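Local coordinates for uncharacterized protein YacP (Bacillus subtilis, PDB 5MQ8) that acts as an endoribonuclease, Rae1, involved in ribosome-dependent mRNA decay, and carries a PIN-like NYN domain, at residues N10-W15 and D31-K36; A38-Y43 and R126-I131; N46-V51 and H67-I72. All coordinates share one frame; numbering follows the deposited sequence.

Contact 1 of 3, residues N10-W15 and D31-K36; sequences NMIGAW and DVLIQK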
# COMPACT_ATOMS: atom_id res chain seq x y z
N ASN A 10 19.48 -19.77 5.14
CA ASN A 10 19.48 -20.56 3.92
C ASN A 10 18.63 -19.93 2.82
O ASN A 10 19.06 -19.94 1.67
CB ASN A 10 19.03 -21.99 4.18
CG ASN A 10 19.24 -22.91 3.00
OD1 ASN A 10 18.29 -23.32 2.33
ND2 ASN A 10 20.50 -23.22 2.71
N MET A 11 17.43 -19.38 3.18
CA MET A 11 16.54 -18.72 2.21
C MET A 11 17.22 -17.51 1.65
O MET A 11 17.22 -17.32 0.43
CB MET A 11 15.17 -18.33 2.83
CG MET A 11 14.33 -19.49 3.32
SD MET A 11 14.06 -20.85 2.13
CE MET A 11 15.09 -22.12 2.84
N ILE A 12 17.83 -16.71 2.53
CA ILE A 12 18.55 -15.48 2.20
C ILE A 12 19.62 -15.74 1.12
O ILE A 12 19.64 -15.04 0.12
CB ILE A 12 19.11 -14.78 3.47
CG1 ILE A 12 17.97 -14.09 4.25
CG2 ILE A 12 20.23 -13.78 3.11
CD1 ILE A 12 18.36 -13.52 5.65
N GLY A 13 20.44 -16.77 1.32
CA GLY A 13 21.50 -17.14 0.39
C GLY A 13 21.04 -17.78 -0.90
O GLY A 13 21.80 -17.78 -1.88
N ALA A 14 19.81 -18.33 -0.94
CA ALA A 14 19.29 -19.04 -2.11
C ALA A 14 18.31 -18.23 -2.99
O ALA A 14 18.14 -18.58 -4.16
CB ALA A 14 18.65 -20.35 -1.68
N TRP A 15 17.64 -17.20 -2.44
CA TRP A 15 16.66 -16.42 -3.19
C TRP A 15 17.34 -15.23 -3.87
O TRP A 15 18.04 -14.47 -3.18
CB TRP A 15 15.48 -15.99 -2.29
CG TRP A 15 14.66 -17.11 -1.70
CD1 TRP A 15 14.88 -18.45 -1.83
CD2 TRP A 15 13.48 -16.97 -0.89
NE1 TRP A 15 13.91 -19.16 -1.15
CE2 TRP A 15 13.04 -18.28 -0.57
CE3 TRP A 15 12.72 -15.88 -0.46
CZ2 TRP A 15 11.89 -18.51 0.21
CZ3 TRP A 15 11.59 -16.11 0.32
CH2 TRP A 15 11.19 -17.41 0.64
N ASP A 31 14.53 -8.63 6.77
CA ASP A 31 13.28 -7.87 6.75
C ASP A 31 12.36 -8.27 5.60
O ASP A 31 11.17 -8.46 5.83
CB ASP A 31 13.58 -6.36 6.70
CG ASP A 31 14.16 -5.78 7.99
OD1 ASP A 31 14.12 -6.48 9.03
OD2 ASP A 31 14.65 -4.63 7.96
N VAL A 32 12.91 -8.41 4.37
CA VAL A 32 12.14 -8.82 3.19
C VAL A 32 11.59 -10.23 3.41
O VAL A 32 10.40 -10.46 3.19
CB VAL A 32 12.93 -8.67 1.86
CG1 VAL A 32 12.14 -9.25 0.68
CG2 VAL A 32 13.29 -7.21 1.59
N LEU A 33 12.46 -11.16 3.92
CA LEU A 33 12.06 -12.53 4.20
C LEU A 33 10.91 -12.61 5.20
O LEU A 33 9.95 -13.34 4.95
CB LEU A 33 13.26 -13.40 4.63
CG LEU A 33 12.97 -14.86 5.03
CD1 LEU A 33 12.36 -15.66 3.85
CD2 LEU A 33 14.24 -15.52 5.54
N ILE A 34 10.98 -11.84 6.30
CA ILE A 34 9.90 -11.79 7.31
C ILE A 34 8.56 -11.35 6.70
O ILE A 34 7.52 -11.95 7.01
CB ILE A 34 10.31 -10.93 8.54
CG1 ILE A 34 11.45 -11.61 9.32
CG2 ILE A 34 9.11 -10.65 9.45
CD1 ILE A 34 12.25 -10.66 10.19
N GLN A 35 8.60 -10.33 5.81
CA GLN A 35 7.41 -9.81 5.14
C GLN A 35 6.82 -10.88 4.20
O GLN A 35 5.60 -11.09 4.22
CB GLN A 35 7.69 -8.47 4.41
CG GLN A 35 6.49 -7.85 3.67
CD GLN A 35 5.19 -7.72 4.46
OE1 GLN A 35 4.10 -8.03 3.96
NE2 GLN A 35 5.27 -7.30 5.70
N LYS A 36 7.68 -11.59 3.45
CA LYS A 36 7.28 -12.70 2.57
C LYS A 36 6.61 -13.81 3.39
O LYS A 36 5.60 -14.36 2.95
CB LYS A 36 8.48 -13.27 1.78
CG LYS A 36 9.12 -12.33 0.76
CD LYS A 36 8.13 -11.75 -0.23
CE LYS A 36 8.04 -10.25 -0.06
NZ LYS A 36 6.68 -9.72 -0.36
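Leu-33 meets Met-11, Ile-12 and Trp-15 with the two branches of its forked end: CD1 goes to Trp-15, CD2 to Ile-12, and Met-11 touches both. CG stands anti to the backbone N (chi1 177°), on the side of helix 23-44 that looks toward helix 8-14. Branch CD1 runs to the six-membered end of the Trp-15 indole, 3.6 Å from CZ3 and 3.8 Å from CH2. The two side chains cross at about a right angle, and the methyl comes to the ring obliquely. Branch CD2 turns to the helix instead, lying 4.2 Å from CG1 of Ile-12. Met-11 CB is 4.0 Å from Leu-33 CD1 and about as far from CD2, while the rest of its bent chain leads away. The same CB also lies 4.0 Å above one face of the Trp-15 ring, offset toward the rim, so indole and leucine share this methylene.

These two helices belong to the PIN-like NYN domain, where helix 8-14 directly follows strand 3-7, the central strand of the parallel sheet. Trp-15 is the first residue to leave helical geometry there, yet its N still bonds to Met-11 O at 2.9 Å, an oxygen that also accepts from Ala-14 N. Its NE1 is bonded to Ala-121 O, at the start of helix 121-145. At the ring edge, near its plane, Lys-36 brings up CB, 4.5 Å from Trp-15 CZ3; the ammonium leads away to salt bridges with Glu-39 and Glu-132. Leu-18 and Phe-52 pack against both Ile-12 and Leu-33, extending the apolar cluster toward helix 16-19 and strand 47-52.

Contact 2 of 3, residues A38-Y43 and R126-I131; sequences AEYQSY and REVETI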
# COMPACT_ATOMS: atom_id res chain seq x y z
N ALA A 38 5.05 -13.40 6.29
CA ALA A 38 3.79 -12.85 6.81
C ALA A 38 2.70 -13.12 5.79
O ALA A 38 1.65 -13.63 6.15
CB ALA A 38 3.92 -11.36 7.07
N GLU A 39 2.99 -12.86 4.49
CA GLU A 39 2.08 -13.12 3.37
C GLU A 39 1.74 -14.61 3.29
O GLU A 39 0.56 -14.95 3.15
CB GLU A 39 2.70 -12.64 2.06
CG GLU A 39 2.58 -11.15 1.86
CD GLU A 39 3.70 -10.48 1.10
OE1 GLU A 39 4.38 -11.16 0.30
OE2 GLU A 39 3.90 -9.26 1.29
N TYR A 40 2.77 -15.50 3.41
CA TYR A 40 2.63 -16.96 3.39
C TYR A 40 1.73 -17.42 4.52
O TYR A 40 0.79 -18.18 4.25
CB TYR A 40 4.01 -17.65 3.49
CG TYR A 40 3.97 -19.15 3.27
CD1 TYR A 40 3.69 -20.02 4.32
CD2 TYR A 40 4.23 -19.69 2.01
CE1 TYR A 40 3.62 -21.40 4.11
CE2 TYR A 40 4.20 -21.07 1.80
CZ TYR A 40 3.88 -21.92 2.85
OH TYR A 40 3.85 -23.28 2.63
N GLN A 41 2.01 -16.98 5.77
CA GLN A 41 1.21 -17.34 6.95
C GLN A 41 -0.26 -16.94 6.74
O GLN A 41 -1.16 -17.77 6.94
CB GLN A 41 1.78 -16.71 8.24
CG GLN A 41 0.90 -16.99 9.48
CD GLN A 41 1.60 -17.19 10.79
OE1 GLN A 41 2.69 -17.75 10.89
NE2 GLN A 41 0.97 -16.75 11.86
N SER A 42 -0.51 -15.67 6.37
CA SER A 42 -1.84 -15.13 6.16
C SER A 42 -2.63 -15.84 5.06
O SER A 42 -3.77 -16.21 5.29
CB SER A 42 -1.78 -13.63 5.91
OG SER A 42 -3.10 -13.12 5.78
N TYR A 43 -2.02 -16.06 3.88
CA TYR A 43 -2.69 -16.74 2.79
C TYR A 43 -3.07 -18.20 3.12
O TYR A 43 -4.24 -18.58 2.97
CB TYR A 43 -1.83 -16.70 1.51
CG TYR A 43 -2.56 -17.23 0.29
CD1 TYR A 43 -3.40 -16.41 -0.46
CD2 TYR A 43 -2.45 -18.57 -0.09
CE1 TYR A 43 -4.11 -16.91 -1.55
CE2 TYR A 43 -3.15 -19.07 -1.18
CZ TYR A 43 -3.98 -18.24 -1.91
OH TYR A 43 -4.69 -18.72 -2.98
N ARG A 126 9.01 -20.45 -4.95
CA ARG A 126 7.96 -20.65 -5.97
C ARG A 126 6.56 -20.44 -5.36
O ARG A 126 5.74 -19.76 -5.96
CB ARG A 126 8.10 -22.06 -6.60
CG ARG A 126 7.07 -22.37 -7.70
CD ARG A 126 7.00 -23.85 -8.02
NE ARG A 126 5.69 -24.21 -8.57
CZ ARG A 126 5.37 -25.42 -9.04
NH1 ARG A 126 6.26 -26.40 -9.05
NH2 ARG A 126 4.15 -25.64 -9.52
N GLU A 127 6.34 -20.97 -4.15
CA GLU A 127 5.11 -20.83 -3.37
C GLU A 127 4.91 -19.36 -2.97
O GLU A 127 3.82 -18.82 -3.18
CB GLU A 127 5.18 -21.71 -2.12
CG GLU A 127 4.98 -23.18 -2.44
CD GLU A 127 4.91 -24.14 -1.27
OE1 GLU A 127 4.84 -23.68 -0.11
OE2 GLU A 127 4.88 -25.36 -1.53
N VAL A 128 5.97 -18.71 -2.45
CA VAL A 128 5.95 -17.29 -2.07
C VAL A 128 5.62 -16.40 -3.27
O VAL A 128 4.77 -15.52 -3.15
CB VAL A 128 7.25 -16.87 -1.32
CG1 VAL A 128 7.44 -15.36 -1.30
CG2 VAL A 128 7.28 -17.44 0.10
N GLU A 129 6.26 -16.63 -4.43
CA GLU A 129 6.02 -15.83 -5.64
C GLU A 129 4.58 -15.92 -6.15
O GLU A 129 4.01 -14.90 -6.54
CB GLU A 129 7.04 -16.15 -6.74
CG GLU A 129 8.41 -15.55 -6.44
CD GLU A 129 9.55 -15.88 -7.38
OE1 GLU A 129 9.49 -16.93 -8.06
OE2 GLU A 129 10.53 -15.10 -7.42
N THR A 130 3.99 -17.13 -6.08
CA THR A 130 2.59 -17.40 -6.49
C THR A 130 1.62 -16.68 -5.54
O THR A 130 0.70 -16.03 -6.02
CB THR A 130 2.34 -18.94 -6.56
OG1 THR A 130 3.17 -19.54 -7.54
CG2 THR A 130 0.90 -19.31 -6.80
N ILE A 131 1.82 -16.84 -4.21
CA ILE A 131 1.01 -16.23 -3.14
C ILE A 131 1.04 -14.69 -3.24
O ILE A 131 -0.01 -14.07 -3.16
CB ILE A 131 1.42 -16.77 -1.74
CG1 ILE A 131 0.95 -18.23 -1.57
CG2 ILE A 131 0.89 -15.88 -0.61
CD1 ILE A 131 1.57 -19.00 -0.41
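Two long helices of the PIN-like domain, 23-44 and 121-145, cross here at 73°, their local axes 9.7 Å apart. Ile-131 fills the crossing, packing against two tyrosines of the other helix. Its CG2 lies 3.5 Å from CB of Tyr-43, and CG1 approaches that ring obliquely, 3.7 Å from Tyr-43 CD2. The terminal CD1, still near Tyr-43 CD2, makes its closer contact with CD2 of Tyr-40 at 3.7 Å. Val-128 adds CG2 beside the same Tyr-40 atom, also obliquely.

Tyr-40 has CG anti to its backbone N (chi1 -172°), and the ring reaches across to Glu-127, whose chain is extended beyond CG. The hydroxyl donates to Glu-127 OE1 at 2.9 Å. Ring and carboxylate planes differ by just 10°, and OE1 lies at the ring edge, in plane, 3.3 Å from Tyr-40 CE2. Lys-119 touches both side chains, while Phe-161 of the second subunit packs on Tyr-43.

One phenol-carboxylate bond thus holds the hydroxyl end of Tyr-40 at Glu-127, while Ile-131 and Val-128 pack against the ring itself; the donated proton probably favours the ionised form of Glu-127.

Contact 3 of 3, residues N46-V51 and H67-I72; sequences NRVIVV and HRVEVI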
# COMPACT_ATOMS: atom_id res chain seq x y z
N ASN A 46 -1.25 -21.39 7.69
CA ASN A 46 -0.26 -22.25 8.34
C ASN A 46 0.61 -21.44 9.27
O ASN A 46 0.95 -20.29 8.96
CB ASN A 46 0.61 -22.97 7.30
CG ASN A 46 -0.12 -24.02 6.49
OD1 ASN A 46 -1.26 -24.40 6.77
ND2 ASN A 46 0.54 -24.53 5.48
N ARG A 47 0.95 -22.01 10.43
CA ARG A 47 1.82 -21.33 11.37
C ARG A 47 3.25 -21.32 10.78
O ARG A 47 3.70 -22.33 10.22
CB ARG A 47 1.78 -22.00 12.73
CG ARG A 47 2.52 -21.21 13.78
CD ARG A 47 2.56 -21.96 15.06
NE ARG A 47 3.38 -21.27 16.06
CZ ARG A 47 3.41 -21.61 17.34
NH1 ARG A 47 2.66 -22.62 17.78
NH2 ARG A 47 4.18 -20.95 18.19
N VAL A 48 3.92 -20.16 10.83
CA VAL A 48 5.26 -19.96 10.27
C VAL A 48 6.22 -19.49 11.33
O VAL A 48 5.94 -18.50 12.02
CB VAL A 48 5.25 -19.00 9.04
CG1 VAL A 48 6.66 -18.77 8.51
CG2 VAL A 48 4.34 -19.51 7.93
N ILE A 49 7.36 -20.18 11.48
CA ILE A 49 8.41 -19.78 12.41
C ILE A 49 9.71 -19.65 11.63
O ILE A 49 10.15 -20.60 10.99
CB ILE A 49 8.52 -20.69 13.67
CG1 ILE A 49 7.17 -20.78 14.42
CG2 ILE A 49 9.64 -20.16 14.60
CD1 ILE A 49 7.10 -21.78 15.59
N VAL A 50 10.32 -18.46 11.68
CA VAL A 50 11.58 -18.22 10.97
C VAL A 50 12.73 -18.27 11.97
O VAL A 50 12.73 -17.52 12.95
CB VAL A 50 11.56 -16.92 10.12
CG1 VAL A 50 12.83 -16.79 9.28
CG2 VAL A 50 10.33 -16.89 9.20
N VAL A 51 13.69 -19.16 11.72
CA VAL A 51 14.87 -19.37 12.55
C VAL A 51 16.11 -18.81 11.86
O VAL A 51 16.48 -19.25 10.76
CB VAL A 51 15.03 -20.86 12.98
CG1 VAL A 51 16.30 -21.08 13.81
CG2 VAL A 51 13.80 -21.32 13.76
N HIS A 67 3.63 -9.33 13.48
CA HIS A 67 2.86 -10.17 14.40
C HIS A 67 2.44 -11.50 13.76
O HIS A 67 2.12 -12.46 14.47
CB HIS A 67 1.63 -9.40 14.93
CG HIS A 67 0.60 -9.07 13.89
ND1 HIS A 67 0.65 -7.88 13.18
CD2 HIS A 67 -0.47 -9.79 13.48
CE1 HIS A 67 -0.39 -7.92 12.35
NE2 HIS A 67 -1.09 -9.05 12.50
N ARG A 68 2.44 -11.55 12.41
CA ARG A 68 2.10 -12.73 11.62
C ARG A 68 3.23 -13.75 11.64
O ARG A 68 3.00 -14.89 11.25
CB ARG A 68 1.82 -12.32 10.16
CG ARG A 68 0.50 -12.80 9.57
CD ARG A 68 -0.60 -11.75 9.67
NE ARG A 68 -0.31 -10.52 8.92
CZ ARG A 68 -1.01 -9.40 9.03
NH1 ARG A 68 -2.06 -9.34 9.84
NH2 ARG A 68 -0.68 -8.33 8.32
N VAL A 69 4.45 -13.35 12.01
CA VAL A 69 5.60 -14.27 11.95
C VAL A 69 6.38 -14.32 13.24
O VAL A 69 6.90 -13.31 13.69
CB VAL A 69 6.58 -13.92 10.79
CG1 VAL A 69 7.52 -15.08 10.49
CG2 VAL A 69 5.85 -13.51 9.54
N GLU A 70 6.56 -15.53 13.76
CA GLU A 70 7.42 -15.72 14.92
C GLU A 70 8.87 -15.82 14.38
O GLU A 70 9.14 -16.61 13.48
CB GLU A 70 7.04 -16.99 15.68
CG GLU A 70 7.79 -17.14 17.00
CD GLU A 70 7.34 -18.28 17.88
OE1 GLU A 70 8.01 -18.51 18.90
OE2 GLU A 70 6.31 -18.93 17.57
N VAL A 71 9.76 -14.98 14.90
CA VAL A 71 11.16 -14.92 14.49
C VAL A 71 12.02 -15.32 15.68
O VAL A 71 11.92 -14.69 16.74
CB VAL A 71 11.52 -13.53 13.92
CG1 VAL A 71 13.01 -13.39 13.70
CG2 VAL A 71 10.74 -13.24 12.63
N ILE A 72 12.84 -16.38 15.51
CA ILE A 72 13.70 -16.91 16.58
C ILE A 72 15.15 -16.91 16.15
O ILE A 72 15.47 -17.36 15.06
CB ILE A 72 13.20 -18.31 17.06
CG1 ILE A 72 11.89 -18.17 17.85
CG2 ILE A 72 14.25 -19.04 17.93
CD1 ILE A 72 11.12 -19.39 18.02
O HOH W 1 4.14 -18.56 16.01
O HOH W 2 4.23 -17.17 13.68
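Arg-47 and Glu-70 form a salt bridge at one end of this strand pair, NH2 to OE2 at 3.0 Å. The bond is fairly straight, 162° at the hydrogen; OE2 lies in the guanidinium plane at its edge, and the N-H points at it almost in line with its C-O bond. Guanidinium and carboxylate are nearly coplanar. Arg-47 is extended from CG to NE and Glu-70 beyond CG, two long arms that cross obliquely. Water 1 joins them a second time, accepting from Arg-47 NE and donating to Glu-70 OE2, so the one carboxylate oxygen takes both the direct and the water-mediated bond.

Two backbone bonds come next, Val-50 N to Glu-70 O and Ile-72 N to Val-50 O, each 2.8 Å. Val-50 thus uses both its N-H and its carbonyl on the neighbouring strand, in the staggered pattern of a parallel pair. Before this ladder the chains are further apart, and water 2 bridges them, donating to Val-48 O and accepting from Glu-70 N.

In the five-stranded parallel sheet of the PIN-like fold, strand 70-73 is outermost within the chain and strand 47-52 lies between it and strand 3-7, to which Arg-47, Ile-49 and Val-51 are bonded through their backbones. On the face carrying Ile-49, Val-51, Glu-70 and Ile-72, the Ile-49 and Glu-70 side chains lie side by side, with Ile-49 CD1 3.6 Å from Glu-70 OE2. Ile-49 CG2 also meets Ile-72 CD1 at 3.8 Å, and helix 80-90 covers Val-51 and Ile-72. On the opposite face Val-50 CG2 packs against Val-69 CG1 at 3.6 Å, with Met-37 of helix 23-44 against Val-50 and Ala-38 against Val-69.

Overall arrangement
Helix 23-44 connects all three contacts: its 31-36 part serves contact 1, its 38-43 part contact 2, and the chain then continues into strand 47-52 of contact 3. The centres lie about 12 Å (contacts 1 and 2) and 13 Å (contact 3 to either) apart. Contacts 1 and 2 meet where Val-128 CG2 lies 3.9 Å from Trp-15 CH2. Contact 1 reaches the sheet through Ile-34 CG1, 3.8 Å from Val-71 CG2. Between contacts 2 and 3, Gln-41 OE1 probably accepts a hydrogen bond from Val-48 N at 2.7 Å. The second subunit packs against residues of contacts 1 and 2, and its Glu-162 bonds Ser-42 and salt-bridges Arg-68.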